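Local coordinates for centrosomal protein of 104 kDa (Homo sapiens, PDB 5LPI) that is required for ciliogenesis and for structural integrity at the ciliary tip, and is represented here by its array of zinc fingers, at residues 16-20 against 21-25; 55-58 against 59-63; 81-84 against 85-88. All coordinates share one frame; numbering follows the deposited sequence.

The chain runs through a series of zinc sites, and the three contacts lie on it one after another; none nests in or crosses another. Each is a local contact between adjoining segments: a loop turn in contact 1, a helix and its exit in contact 2, the first turns of a helix in contact 3. Contact 1 links the first zinc ligands, Cys13 and Cys16, to helix 27-35, which carries His31. Contact 2, on helix 54-60, holds two ligands of the second zinc. Contact 3, on helix 83-89, holds one ligand of the third. The centres of contacts 2 and 3 are about 19 Å apart; those of contacts 1 and 3 are about 42 Å apart.

Contact 1: 16-20 against 21-25; sequences CGERS and EEFTE. Unlike the reference sequence in segment 21-25: Glu22 (reference Ser). With ZN (zinc ion), chain G.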
ATOM      1  N   CYS A  16       1.744  -9.358  -5.675  1.00 32.32           N
ATOM      2  CA  CYS A  16       0.485 -10.066  -5.510  1.00 30.10           C
ATOM      3  C   CYS A  16       0.624 -11.576  -5.662  1.00 38.99           C
ATOM      4  O   CYS A  16      -0.345 -12.302  -5.395  1.00 37.26           O
ATOM      5  CB  CYS A  16      -0.561  -9.543  -6.499  1.00 29.28           C
ATOM      6  SG  CYS A  16      -0.273 -10.007  -8.208  1.00 34.81           S
ATOM      7  N   GLY A  17       1.796 -12.064  -6.061  1.00 38.65           N
ATOM      8  CA  GLY A  17       2.022 -13.492  -6.183  1.00 42.62           C
ATOM      9  C   GLY A  17       1.607 -14.101  -7.506  1.00 49.08           C
ATOM     10  O   GLY A  17       1.999 -15.236  -7.792  1.00 42.00           O
ATOM     11  N   GLU A  18       0.832 -13.386  -8.323  1.00 45.42           N
ATOM     12  CA  GLU A  18       0.343 -13.948  -9.574  1.00 39.87           C
ATOM     13  C   GLU A  18       1.498 -14.360 -10.472  1.00 41.27           C
ATOM     14  O   GLU A  18       2.545 -13.706 -10.515  1.00 41.84           O
ATOM     15  CB  GLU A  18      -0.534 -12.933 -10.315  1.00 55.69           C
ATOM     16  CG  GLU A  18      -1.983 -12.892  -9.870  1.00 65.46           C
ATOM     17  CD  GLU A  18      -2.838 -12.017 -10.774  1.00 75.11           C
ATOM     18  OE1 GLU A  18      -2.426 -11.763 -11.932  1.00 76.01           O
ATOM     19  OE2 GLU A  18      -3.919 -11.580 -10.322  1.00 78.03           O
ATOM     20  N   ARG A  19       1.296 -15.459 -11.191  1.00 45.29           N
ATOM     21  CA  ARG A  19       2.197 -15.902 -12.240  1.00 46.45           C
ATOM     22  C   ARG A  19       1.440 -15.900 -13.561  1.00 46.91           C
ATOM     23  O   ARG A  19       0.242 -16.195 -13.597  1.00 56.73           O
ATOM     24  CB  ARG A  19       2.744 -17.309 -11.944  1.00 44.73           C
ATOM     25  CG  ARG A  19       3.864 -17.345 -10.923  1.00 43.45           C
ATOM     26  CD  ARG A  19       4.325 -18.786 -10.647  1.00 45.92           C
ATOM     27  NE  ARG A  19       5.241 -18.846  -9.509  1.00 45.96           N
ATOM     28  CZ  ARG A  19       6.542 -18.586  -9.589  1.00 50.06           C
ATOM     29  NH1 ARG A  19       7.087 -18.256 -10.753  1.00 53.40           N
ATOM     30  NH2 ARG A  19       7.304 -18.650  -8.506  1.00 55.43           N
ATOM     31  N   SER A  20       2.136 -15.566 -14.641  1.00 45.33           N
ATOM     32  CA  SER A  20       1.523 -15.563 -15.964  1.00 51.34           C
ATOM     33  C   SER A  20       2.624 -15.523 -17.011  1.00 56.68           C
ATOM     34  O   SER A  20       3.686 -14.931 -16.795  1.00 57.09           O
ATOM     35  CB  SER A  20       0.569 -14.372 -16.146  1.00 57.63           C
ATOM     36  OG  SER A  20       0.068 -14.292 -17.473  1.00 60.60           O
ATOM     37  N   GLU A  21       2.362 -16.174 -18.148  1.00 68.46           N
ATOM     38  CA  GLU A  21       3.313 -16.120 -19.251  1.00 74.55           C
ATOM     39  C   GLU A  21       3.521 -14.687 -19.724  1.00 66.62           C
ATOM     40  O   GLU A  21       4.641 -14.303 -20.082  1.00 63.04           O
ATOM     41  CB  GLU A  21       2.838 -17.022 -20.398  1.00 88.48           C
ATOM     42  CG  GLU A  21       1.587 -16.546 -21.156  1.00 99.41           C
ATOM     43  CD  GLU A  21       0.295 -16.665 -20.354  1.00108.73           C
ATOM     44  OE1 GLU A  21       0.336 -17.156 -19.202  1.00111.39           O
ATOM     45  OE2 GLU A  21      -0.766 -16.265 -20.883  1.00111.10           O
ATOM     46  N   GLU A  22       2.468 -13.869 -19.689  1.00 67.32           N
ATOM     47  CA  GLU A  22       2.605 -12.478 -20.095  1.00 67.38           C
ATOM     48  C   GLU A  22       3.465 -11.666 -19.137  1.00 58.09           C
ATOM     49  O   GLU A  22       3.853 -10.552 -19.491  1.00 53.28           O
ATOM     50  CB  GLU A  22       1.227 -11.824 -20.234  1.00 73.69           C
ATOM     51  CG  GLU A  22       0.234 -12.619 -21.075  1.00 85.49           C
ATOM     52  CD  GLU A  22       0.746 -12.932 -22.476  1.00 98.41           C
ATOM     53  OE1 GLU A  22       1.513 -12.119 -23.038  1.00103.01           O
ATOM     54  OE2 GLU A  22       0.378 -13.998 -23.015  1.00104.50           O
ATOM     55  N   PHE A  23       3.783 -12.189 -17.948  1.00 58.29           N
ATOM     56  CA  PHE A  23       4.600 -11.432 -17.003  1.00 56.88           C
ATOM     57  C   PHE A  23       6.071 -11.497 -17.363  1.00 58.62           C
ATOM     58  O   PHE A  23       6.906 -11.871 -16.531  1.00 63.39           O
ATOM     59  CB  PHE A  23       4.422 -11.922 -15.569  1.00 57.26           C
ATOM     60  CG  PHE A  23       3.134 -11.503 -14.950  1.00 56.62           C
ATOM     61  CD1 PHE A  23       2.315 -10.584 -15.586  1.00 50.90           C
ATOM     62  CD2 PHE A  23       2.740 -12.021 -13.726  1.00 48.46           C
ATOM     63  CE1 PHE A  23       1.116 -10.205 -15.021  1.00 45.99           C
ATOM     64  CE2 PHE A  23       1.544 -11.642 -13.157  1.00 43.51           C
ATOM     65  CZ  PHE A  23       0.733 -10.735 -13.800  1.00 37.41           C
ATOM     66  N   THR A  24       6.400 -11.119 -18.592  1.00 56.05           N
ATOM     67  CA  THR A  24       7.790 -10.884 -18.945  1.00 51.11           C
ATOM     68  C   THR A  24       8.319  -9.713 -18.134  1.00 51.57           C
ATOM     69  O   THR A  24       7.583  -9.115 -17.344  1.00 57.72           O
ATOM     70  CB  THR A  24       7.931 -10.598 -20.443  1.00 59.83           C
ATOM     71  OG1 THR A  24       7.304  -9.346 -20.748  1.00 60.81           O
ATOM     72  CG2 THR A  24       7.269 -11.701 -21.264  1.00 57.34           C
ATOM     73  N   GLU A  25       9.583  -9.354 -18.352  1.00 57.96           N
ATOM     74  CA  GLU A  25      10.188  -8.246 -17.621  1.00 67.97           C
ATOM     75  C   GLU A  25       9.396  -6.954 -17.781  1.00 79.28           C
ATOM     76  O   GLU A  25       9.341  -6.139 -16.852  1.00 82.42           O
ATOM     77  CB  GLU A  25      11.625  -8.047 -18.094  1.00 78.10           C
ATOM     78  CG  GLU A  25      12.389  -6.964 -17.365  1.00 87.64           C
ATOM     79  CD  GLU A  25      13.787  -6.784 -17.923  1.00101.19           C
ATOM     80  OE1 GLU A  25      14.164  -7.557 -18.832  1.00106.04           O
ATOM     81  OE2 GLU A  25      14.506  -5.874 -17.460  1.00103.87           O
TER
HETATM   82 ZN    ZN G 903       0.891  -8.116  -8.920  1.00 33.28          ZN
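Phe23 turns its ring back under Ser20, and the methylene CB of Ser20 sits over the centre of one ring face. This CH-pi contact is 4.0 Å from Ser20 CB to the Phe23 ring centroid, only 8° off the normal. The ring reaches this place because CG of Phe23 is anti to its own carbonyl carbon (chi1 -75°). Glu18 O lies at the edge, in the ring plane, 3.5 Å from Phe23 CE2. The carboxylate of Glu18 is nearly parallel to the ring but lies beyond the rim, not over the face; Glu18 OE1 is 3.8 Å from Phe23 CZ.

A type I turn from Ser20 to Phe23 brings these groups together. Phe23 N donates to Ser20 O at 3.0 Å, from well above the carbonyl plane. Ser20 OG is placed anti to its N, beside the carbonyl carbon, where Glu22 N donates to it at 3.3 Å in an ST turn. Ser20 OG in turn gives a weak bond to Glu21 OE1. Glu22 differs from the reference sequence.

At the other end Cys16 SG binds zinc at 2.3 Å, with Cys13, His31 and Cys36. The CxxC pair Cys13 and Cys16, Gly17 at positive phi and the Glu18 N to Cys16 SG bond are consistent with a zinc knuckle. The Phe23 ring meets that of His31, planes about 50° apart. The N-H donated to the thiolate probably eases its negative charge.

Contact 2: 55-58 against 59-63; sequences TEHL and LTECD. With ZN (zinc ion), chain F.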
ATOM      1  N   THR A  55       1.969   5.037   3.273  1.00 31.62           N
ATOM      2  CA  THR A  55       2.216   6.088   4.254  1.00 31.18           C
ATOM      3  C   THR A  55       3.709   6.384   4.369  1.00 27.95           C
ATOM      4  O   THR A  55       4.128   7.551   4.325  1.00 31.62           O
ATOM      5  CB  THR A  55       1.622   5.691   5.606  1.00 34.40           C
ATOM      6  OG1 THR A  55       0.204   5.530   5.451  1.00 27.28           O
ATOM      7  CG2 THR A  55       1.898   6.772   6.654  1.00 34.13           C
ATOM      8  N   GLU A  56       4.528   5.336   4.481  1.00 30.22           N
ATOM      9  CA  GLU A  56       5.971   5.533   4.553  1.00 35.04           C
ATOM     10  C   GLU A  56       6.500   6.218   3.296  1.00 35.51           C
ATOM     11  O   GLU A  56       7.407   7.056   3.375  1.00 36.66           O
ATOM     12  CB  GLU A  56       6.676   4.197   4.770  1.00 37.18           C
ATOM     13  CG  GLU A  56       8.196   4.315   4.767  1.00 48.63           C
ATOM     14  CD  GLU A  56       8.895   3.012   5.110  1.00 65.51           C
ATOM     15  OE1 GLU A  56       8.524   2.386   6.124  1.00 79.35           O
ATOM     16  OE2 GLU A  56       9.814   2.614   4.365  1.00 69.31           O
ATOM     17  N   HIS A  57       5.932   5.884   2.129  1.00 35.87           N
ATOM     18  CA  HIS A  57       6.296   6.573   0.888  1.00 32.58           C
ATOM     19  C   HIS A  57       6.003   8.061   0.984  1.00 31.44           C
ATOM     20  O   HIS A  57       6.873   8.903   0.726  1.00 29.16           O
ATOM     21  CB  HIS A  57       5.531   5.976  -0.305  1.00 25.85           C
ATOM     22  CG  HIS A  57       5.570   6.845  -1.536  1.00 30.82           C
ATOM     23  ND1 HIS A  57       6.627   6.836  -2.425  1.00 28.74           N
ATOM     24  CD2 HIS A  57       4.699   7.773  -2.001  1.00 28.93           C
ATOM     25  CE1 HIS A  57       6.396   7.709  -3.390  1.00 29.45           C
ATOM     26  NE2 HIS A  57       5.232   8.291  -3.159  1.00 26.32           N
ATOM     27  N   LEU A  58       4.766   8.403   1.346  1.00 29.41           N
ATOM     28  CA  LEU A  58       4.353   9.798   1.377  1.00 28.89           C
ATOM     29  C   LEU A  58       5.197  10.609   2.352  1.00 31.19           C
ATOM     30  O   LEU A  58       5.482  11.783   2.104  1.00 32.18           O
ATOM     31  CB  LEU A  58       2.867   9.897   1.746  1.00 25.81           C
ATOM     32  CG  LEU A  58       1.878   9.336   0.713  1.00 28.73           C
ATOM     33  CD1 LEU A  58       0.485   9.229   1.354  1.00 32.79           C
ATOM     34  CD2 LEU A  58       1.837  10.206  -0.570  1.00 26.83           C
ATOM     35  N   LEU A  59       5.611   9.999   3.462  1.00 33.35           N
ATOM     36  CA  LEU A  59       6.314  10.755   4.492  1.00 33.07           C
ATOM     37  C   LEU A  59       7.820  10.836   4.268  1.00 34.72           C
ATOM     38  O   LEU A  59       8.441  11.827   4.673  1.00 40.46           O
ATOM     39  CB  LEU A  59       6.042  10.141   5.869  1.00 32.82           C
ATOM     40  CG  LEU A  59       4.598  10.225   6.366  1.00 30.37           C
ATOM     41  CD1 LEU A  59       4.426   9.429   7.650  1.00 31.69           C
ATOM     42  CD2 LEU A  59       4.207  11.678   6.579  1.00 31.69           C
ATOM     43  N   THR A  60       8.439   9.815   3.661  1.00 37.35           N
ATOM     44  CA  THR A  60       9.892   9.761   3.602  1.00 43.12           C
ATOM     45  C   THR A  60      10.478   9.603   2.199  1.00 44.73           C
ATOM     46  O   THR A  60      11.703   9.651   2.058  1.00 45.67           O
ATOM     47  CB  THR A  60      10.425   8.619   4.489  1.00 42.63           C
ATOM     48  OG1 THR A  60      10.149   7.360   3.869  1.00 41.22           O
ATOM     49  CG2 THR A  60       9.769   8.644   5.858  1.00 36.09           C
ATOM     50  N   GLU A  61       9.666   9.425   1.174  1.00 36.57           N
ATOM     51  CA  GLU A  61      10.246   9.086  -0.120  1.00 41.52           C
ATOM     52  C   GLU A  61       9.690   9.906  -1.274  1.00 40.79           C
ATOM     53  O   GLU A  61      10.453  10.289  -2.170  1.00 38.09           O
ATOM     54  CB  GLU A  61      10.017   7.596  -0.374  1.00 44.89           C
ATOM     55  CG  GLU A  61      10.558   7.078  -1.678  1.00 60.27           C
ATOM     56  CD  GLU A  61      10.319   5.592  -1.828  1.00 84.97           C
ATOM     57  OE1 GLU A  61       9.564   5.026  -1.011  1.00 95.91           O
ATOM     58  OE2 GLU A  61      10.890   4.988  -2.758  1.00 95.14           O
ATOM     59  N   CYS A  62       8.382  10.171  -1.275  1.00 32.15           N
ATOM     60  CA  CYS A  62       7.700  10.872  -2.352  1.00 27.20           C
ATOM     61  C   CYS A  62       8.398  12.180  -2.709  1.00 29.94           C
ATOM     62  O   CYS A  62       8.901  12.888  -1.834  1.00 32.92           O
ATOM     63  CB  CYS A  62       6.258  11.153  -1.911  1.00 25.22           C
ATOM     64  SG  CYS A  62       5.151  11.839  -3.141  1.00 28.05           S
ATOM     65  N   ASP A  63       8.417  12.500  -4.015  1.00 32.63           N
ATOM     66  CA  ASP A  63       8.808  13.838  -4.458  1.00 25.59           C
ATOM     67  C   ASP A  63       8.095  14.927  -3.673  1.00 33.72           C
ATOM     68  O   ASP A  63       8.654  16.014  -3.475  1.00 30.01           O
ATOM     69  CB  ASP A  63       8.495  14.048  -5.939  1.00 25.87           C
ATOM     70  CG  ASP A  63       9.374  13.215  -6.859  1.00 32.61           C
ATOM     71  OD1 ASP A  63      10.477  12.812  -6.444  1.00 34.60           O
ATOM     72  OD2 ASP A  63       8.943  12.972  -8.008  1.00 33.50           O
TER
HETATM   73 ZN    ZN F 902       4.424   9.893  -4.192  1.00 28.75          ZN
HETATM   74  O   HOH W   1      11.731   5.462   4.165  1.00 56.79           O
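This is a local contact at the C-terminal end of helix 54-60, where the chain leaves the helix and turns into the zinc site. His57 and Cys62 both bind the ion, through His57 NE2 at 2.1 Å and Cys62 SG at 2.3 Å. Cys42 and Cys45 complete the site. Cys62 covers one face of the imidazole with N, CA and CB, its CB 3.3 Å from His57 NE2, while SG stands obliquely to the ring on its way to zinc. Both side chains extend away from their own backbone N (chi1 165° for His57, -173° for Cys62), which lets them converge on the metal. Glu61 OE1 lies at the edge of the ring, 3.7 Å from His57 ND1. The carboxylate and ring planes are 57° apart.

The carbonyl O of His57 takes two N-H groups from opposite faces of its plane, Glu61 N at 2.9 Å and Cys62 N at 2.8 Å. One residue earlier, Glu56 O accepts from Thr60 N, and Thr60 OG1 lies 2.8 Å from Glu56 O. Thr55 CG2 and Leu59 CD1 lie alongside each other, and Leu58 and Leu59 pack on Ala77 of strand 77-79.

His57 thus serves the site twice: its ring binds zinc and its carbonyl fixes the exit turn that delivers Cys62. With NE2 on zinc, a neutral His57 would carry its proton on ND1, buried without a modelled partner; the unbonded Glu61 carboxylate probably favours this electrostatically.

Contact 3: 81-84 against 85-88; sequences EELP and RHIK. With ZN (zinc ion), chain E.
A water molecule bridges the start of this helix, between Glu81 and Arg85. It donates to Glu81 O at 2.6 Å and accepts from Arg85 N at 2.9 Å. Direct bonds take over from the next residue. His86 N meets Glu82 O at 2.8 Å, almost in line with that carbonyl. Ile87 N bonds to Leu83 O and Lys88 N to Pro84 O. Pro84 has no N-H to give, as suits the first turn of a helix.

Leu83 and Ile87 form the apolar contact along one side. Ile87 CD1 comes to 3.7 Å from Leu83 CG, and the branch CD1 of Leu83 lies against Ile87 CG1. Leu83 directs CG away from its backbone N (chi1 -172°), which sends the side chain along the helix to Ile87. Leu83 CD1 also approaches the imidazole of His86 obliquely. Both Leu83 and His86 touch Val78 of strand 77-79.

His86 extends likewise (chi1 178°) and binds zinc through NE2 at 2.1 Å. Cys71, Cys74 and Cys92 supply the other ligands. A two-stranded antiparallel hairpin, 68-70 with 77-79, followed by a helix bearing the histidine ligand, is the pattern of a C2H2-like zinc finger, here with three cysteines and one histidine.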
ATOM      1  N   GLU A  81      -0.619  21.530   5.818  1.00 36.88           N
ATOM      2  CA  GLU A  81      -1.487  22.649   6.185  1.00 48.68           C
ATOM      3  C   GLU A  81      -2.751  22.185   6.902  1.00 52.22           C
ATOM      4  O   GLU A  81      -3.279  22.917   7.746  1.00 55.19           O
ATOM      5  CB  GLU A  81      -1.868  23.477   4.949  1.00 48.28           C
ATOM      6  CG  GLU A  81      -2.601  22.708   3.853  1.00 46.75           C
ATOM      7  CD  GLU A  81      -1.655  22.091   2.836  1.00 48.00           C
ATOM      8  OE1 GLU A  81      -0.542  21.690   3.226  1.00 49.03           O
ATOM      9  OE2 GLU A  81      -2.016  22.020   1.643  1.00 50.08           O
ATOM     10  N   GLU A  82      -3.251  20.989   6.580  1.00 47.30           N
ATOM     11  CA  GLU A  82      -4.482  20.477   7.171  1.00 43.68           C
ATOM     12  C   GLU A  82      -4.245  19.715   8.465  1.00 43.99           C
ATOM     13  O   GLU A  82      -5.215  19.384   9.153  1.00 50.12           O
ATOM     14  CB  GLU A  82      -5.213  19.571   6.174  1.00 51.21           C
ATOM     15  CG  GLU A  82      -5.553  20.243   4.848  1.00 62.37           C
ATOM     16  CD  GLU A  82      -6.124  19.275   3.821  1.00 71.83           C
ATOM     17  OE1 GLU A  82      -5.621  18.137   3.728  1.00 75.27           O
ATOM     18  OE2 GLU A  82      -7.078  19.647   3.105  1.00 76.39           O
ATOM     19  N   LEU A  83      -2.984  19.454   8.815  1.00 37.21           N
ATOM     20  CA  LEU A  83      -2.692  18.609   9.971  1.00 40.66           C
ATOM     21  C   LEU A  83      -3.165  19.204  11.295  1.00 45.56           C
ATOM     22  O   LEU A  83      -3.697  18.439  12.119  1.00 42.64           O
ATOM     23  CB  LEU A  83      -1.190  18.295  10.002  1.00 37.01           C
ATOM     24  CG  LEU A  83      -0.675  17.272  11.018  1.00 50.79           C
ATOM     25  CD1 LEU A  83      -1.491  15.973  10.991  1.00 45.35           C
ATOM     26  CD2 LEU A  83       0.802  16.969  10.763  1.00 52.56           C
ATOM     27  N   PRO A  84      -3.005  20.507  11.582  1.00 45.70           N
ATOM     28  CA  PRO A  84      -3.590  21.029  12.833  1.00 44.55           C
ATOM     29  C   PRO A  84      -5.096  20.804  12.937  1.00 38.47           C
ATOM     30  O   PRO A  84      -5.569  20.294  13.962  1.00 49.92           O
ATOM     31  CB  PRO A  84      -3.208  22.520  12.792  1.00 48.53           C
ATOM     32  CG  PRO A  84      -1.915  22.539  12.026  1.00 43.38           C
ATOM     33  CD  PRO A  84      -2.128  21.513  10.939  1.00 42.84           C
ATOM     34  N   ARG A  85      -5.860  21.156  11.898  1.00 38.64           N
ATOM     35  CA  ARG A  85      -7.297  20.873  11.890  1.00 43.89           C
ATOM     36  C   ARG A  85      -7.572  19.370  11.986  1.00 49.76           C
ATOM     37  O   ARG A  85      -8.457  18.941  12.739  1.00 42.70           O
ATOM     38  CB  ARG A  85      -7.927  21.464  10.628  1.00 44.72           C
ATOM     39  CG  ARG A  85      -9.367  21.069  10.368  1.00 54.18           C
ATOM     40  CD  ARG A  85      -9.901  21.707   9.075  1.00 60.76           C
ATOM     41  NE  ARG A  85     -10.358  23.084   9.294  1.00 83.54           N
ATOM     42  CZ  ARG A  85     -11.038  23.812   8.408  1.00 92.57           C
ATOM     43  NH1 ARG A  85     -11.351  23.305   7.221  1.00 95.72           N
ATOM     44  NH2 ARG A  85     -11.410  25.052   8.708  1.00 93.33           N
ATOM     45  N   HIS A  86      -6.825  18.556  11.232  1.00 46.00           N
ATOM     46  CA  HIS A  86      -6.957  17.102  11.352  1.00 48.03           C
ATOM     47  C   HIS A  86      -6.781  16.665  12.800  1.00 44.58           C
ATOM     48  O   HIS A  86      -7.597  15.912  13.344  1.00 47.86           O
ATOM     49  CB  HIS A  86      -5.935  16.396  10.449  1.00 43.82           C
ATOM     50  CG  HIS A  86      -5.974  14.893  10.538  1.00 33.53           C
ATOM     51  ND1 HIS A  86      -6.588  14.108   9.585  1.00 33.06           N
ATOM     52  CD2 HIS A  86      -5.477  14.036  11.466  1.00 37.91           C
ATOM     53  CE1 HIS A  86      -6.472  12.836   9.922  1.00 38.81           C
ATOM     54  NE2 HIS A  86      -5.809  12.764  11.063  1.00 36.04           N
ATOM     55  N   ILE A  87      -5.726  17.159  13.447  1.00 43.79           N
ATOM     56  CA  ILE A  87      -5.440  16.795  14.831  1.00 50.07           C
ATOM     57  C   ILE A  87      -6.531  17.309  15.759  1.00 50.60           C
ATOM     58  O   ILE A  87      -6.973  16.599  16.672  1.00 46.74           O
ATOM     59  CB  ILE A  87      -4.048  17.325  15.224  1.00 57.41           C
ATOM     60  CG1 ILE A  87      -2.956  16.452  14.593  1.00 59.19           C
ATOM     61  CG2 ILE A  87      -3.890  17.414  16.731  1.00 58.33           C
ATOM     62  CD1 ILE A  87      -1.592  17.089  14.611  1.00 62.36           C
ATOM     63  N   LYS A  88      -6.994  18.539  15.530  1.00 53.96           N
ATOM     64  CA  LYS A  88      -8.028  19.116  16.382  1.00 56.91           C
ATOM     65  C   LYS A  88      -9.343  18.354  16.258  1.00 51.23           C
ATOM     66  O   LYS A  88     -10.020  18.109  17.264  1.00 54.96           O
ATOM     67  CB  LYS A  88      -8.220  20.595  16.042  1.00 64.58           C
ATOM     68  CG  LYS A  88      -7.281  21.541  16.805  1.00 78.25           C
ATOM     69  CD  LYS A  88      -7.574  21.540  18.311  1.00 80.39           C
ATOM     70  CE  LYS A  88      -6.873  22.688  19.050  1.00 83.11           C
ATOM     71  NZ  LYS A  88      -5.529  22.331  19.596  1.00 84.66           N
TER
HETATM   72 ZN    ZN E 901      -5.086  11.274  12.276  1.00 41.13          ZN
HETATM   73  O   HOH W   2      -5.041  22.713   9.600  1.00 42.76           O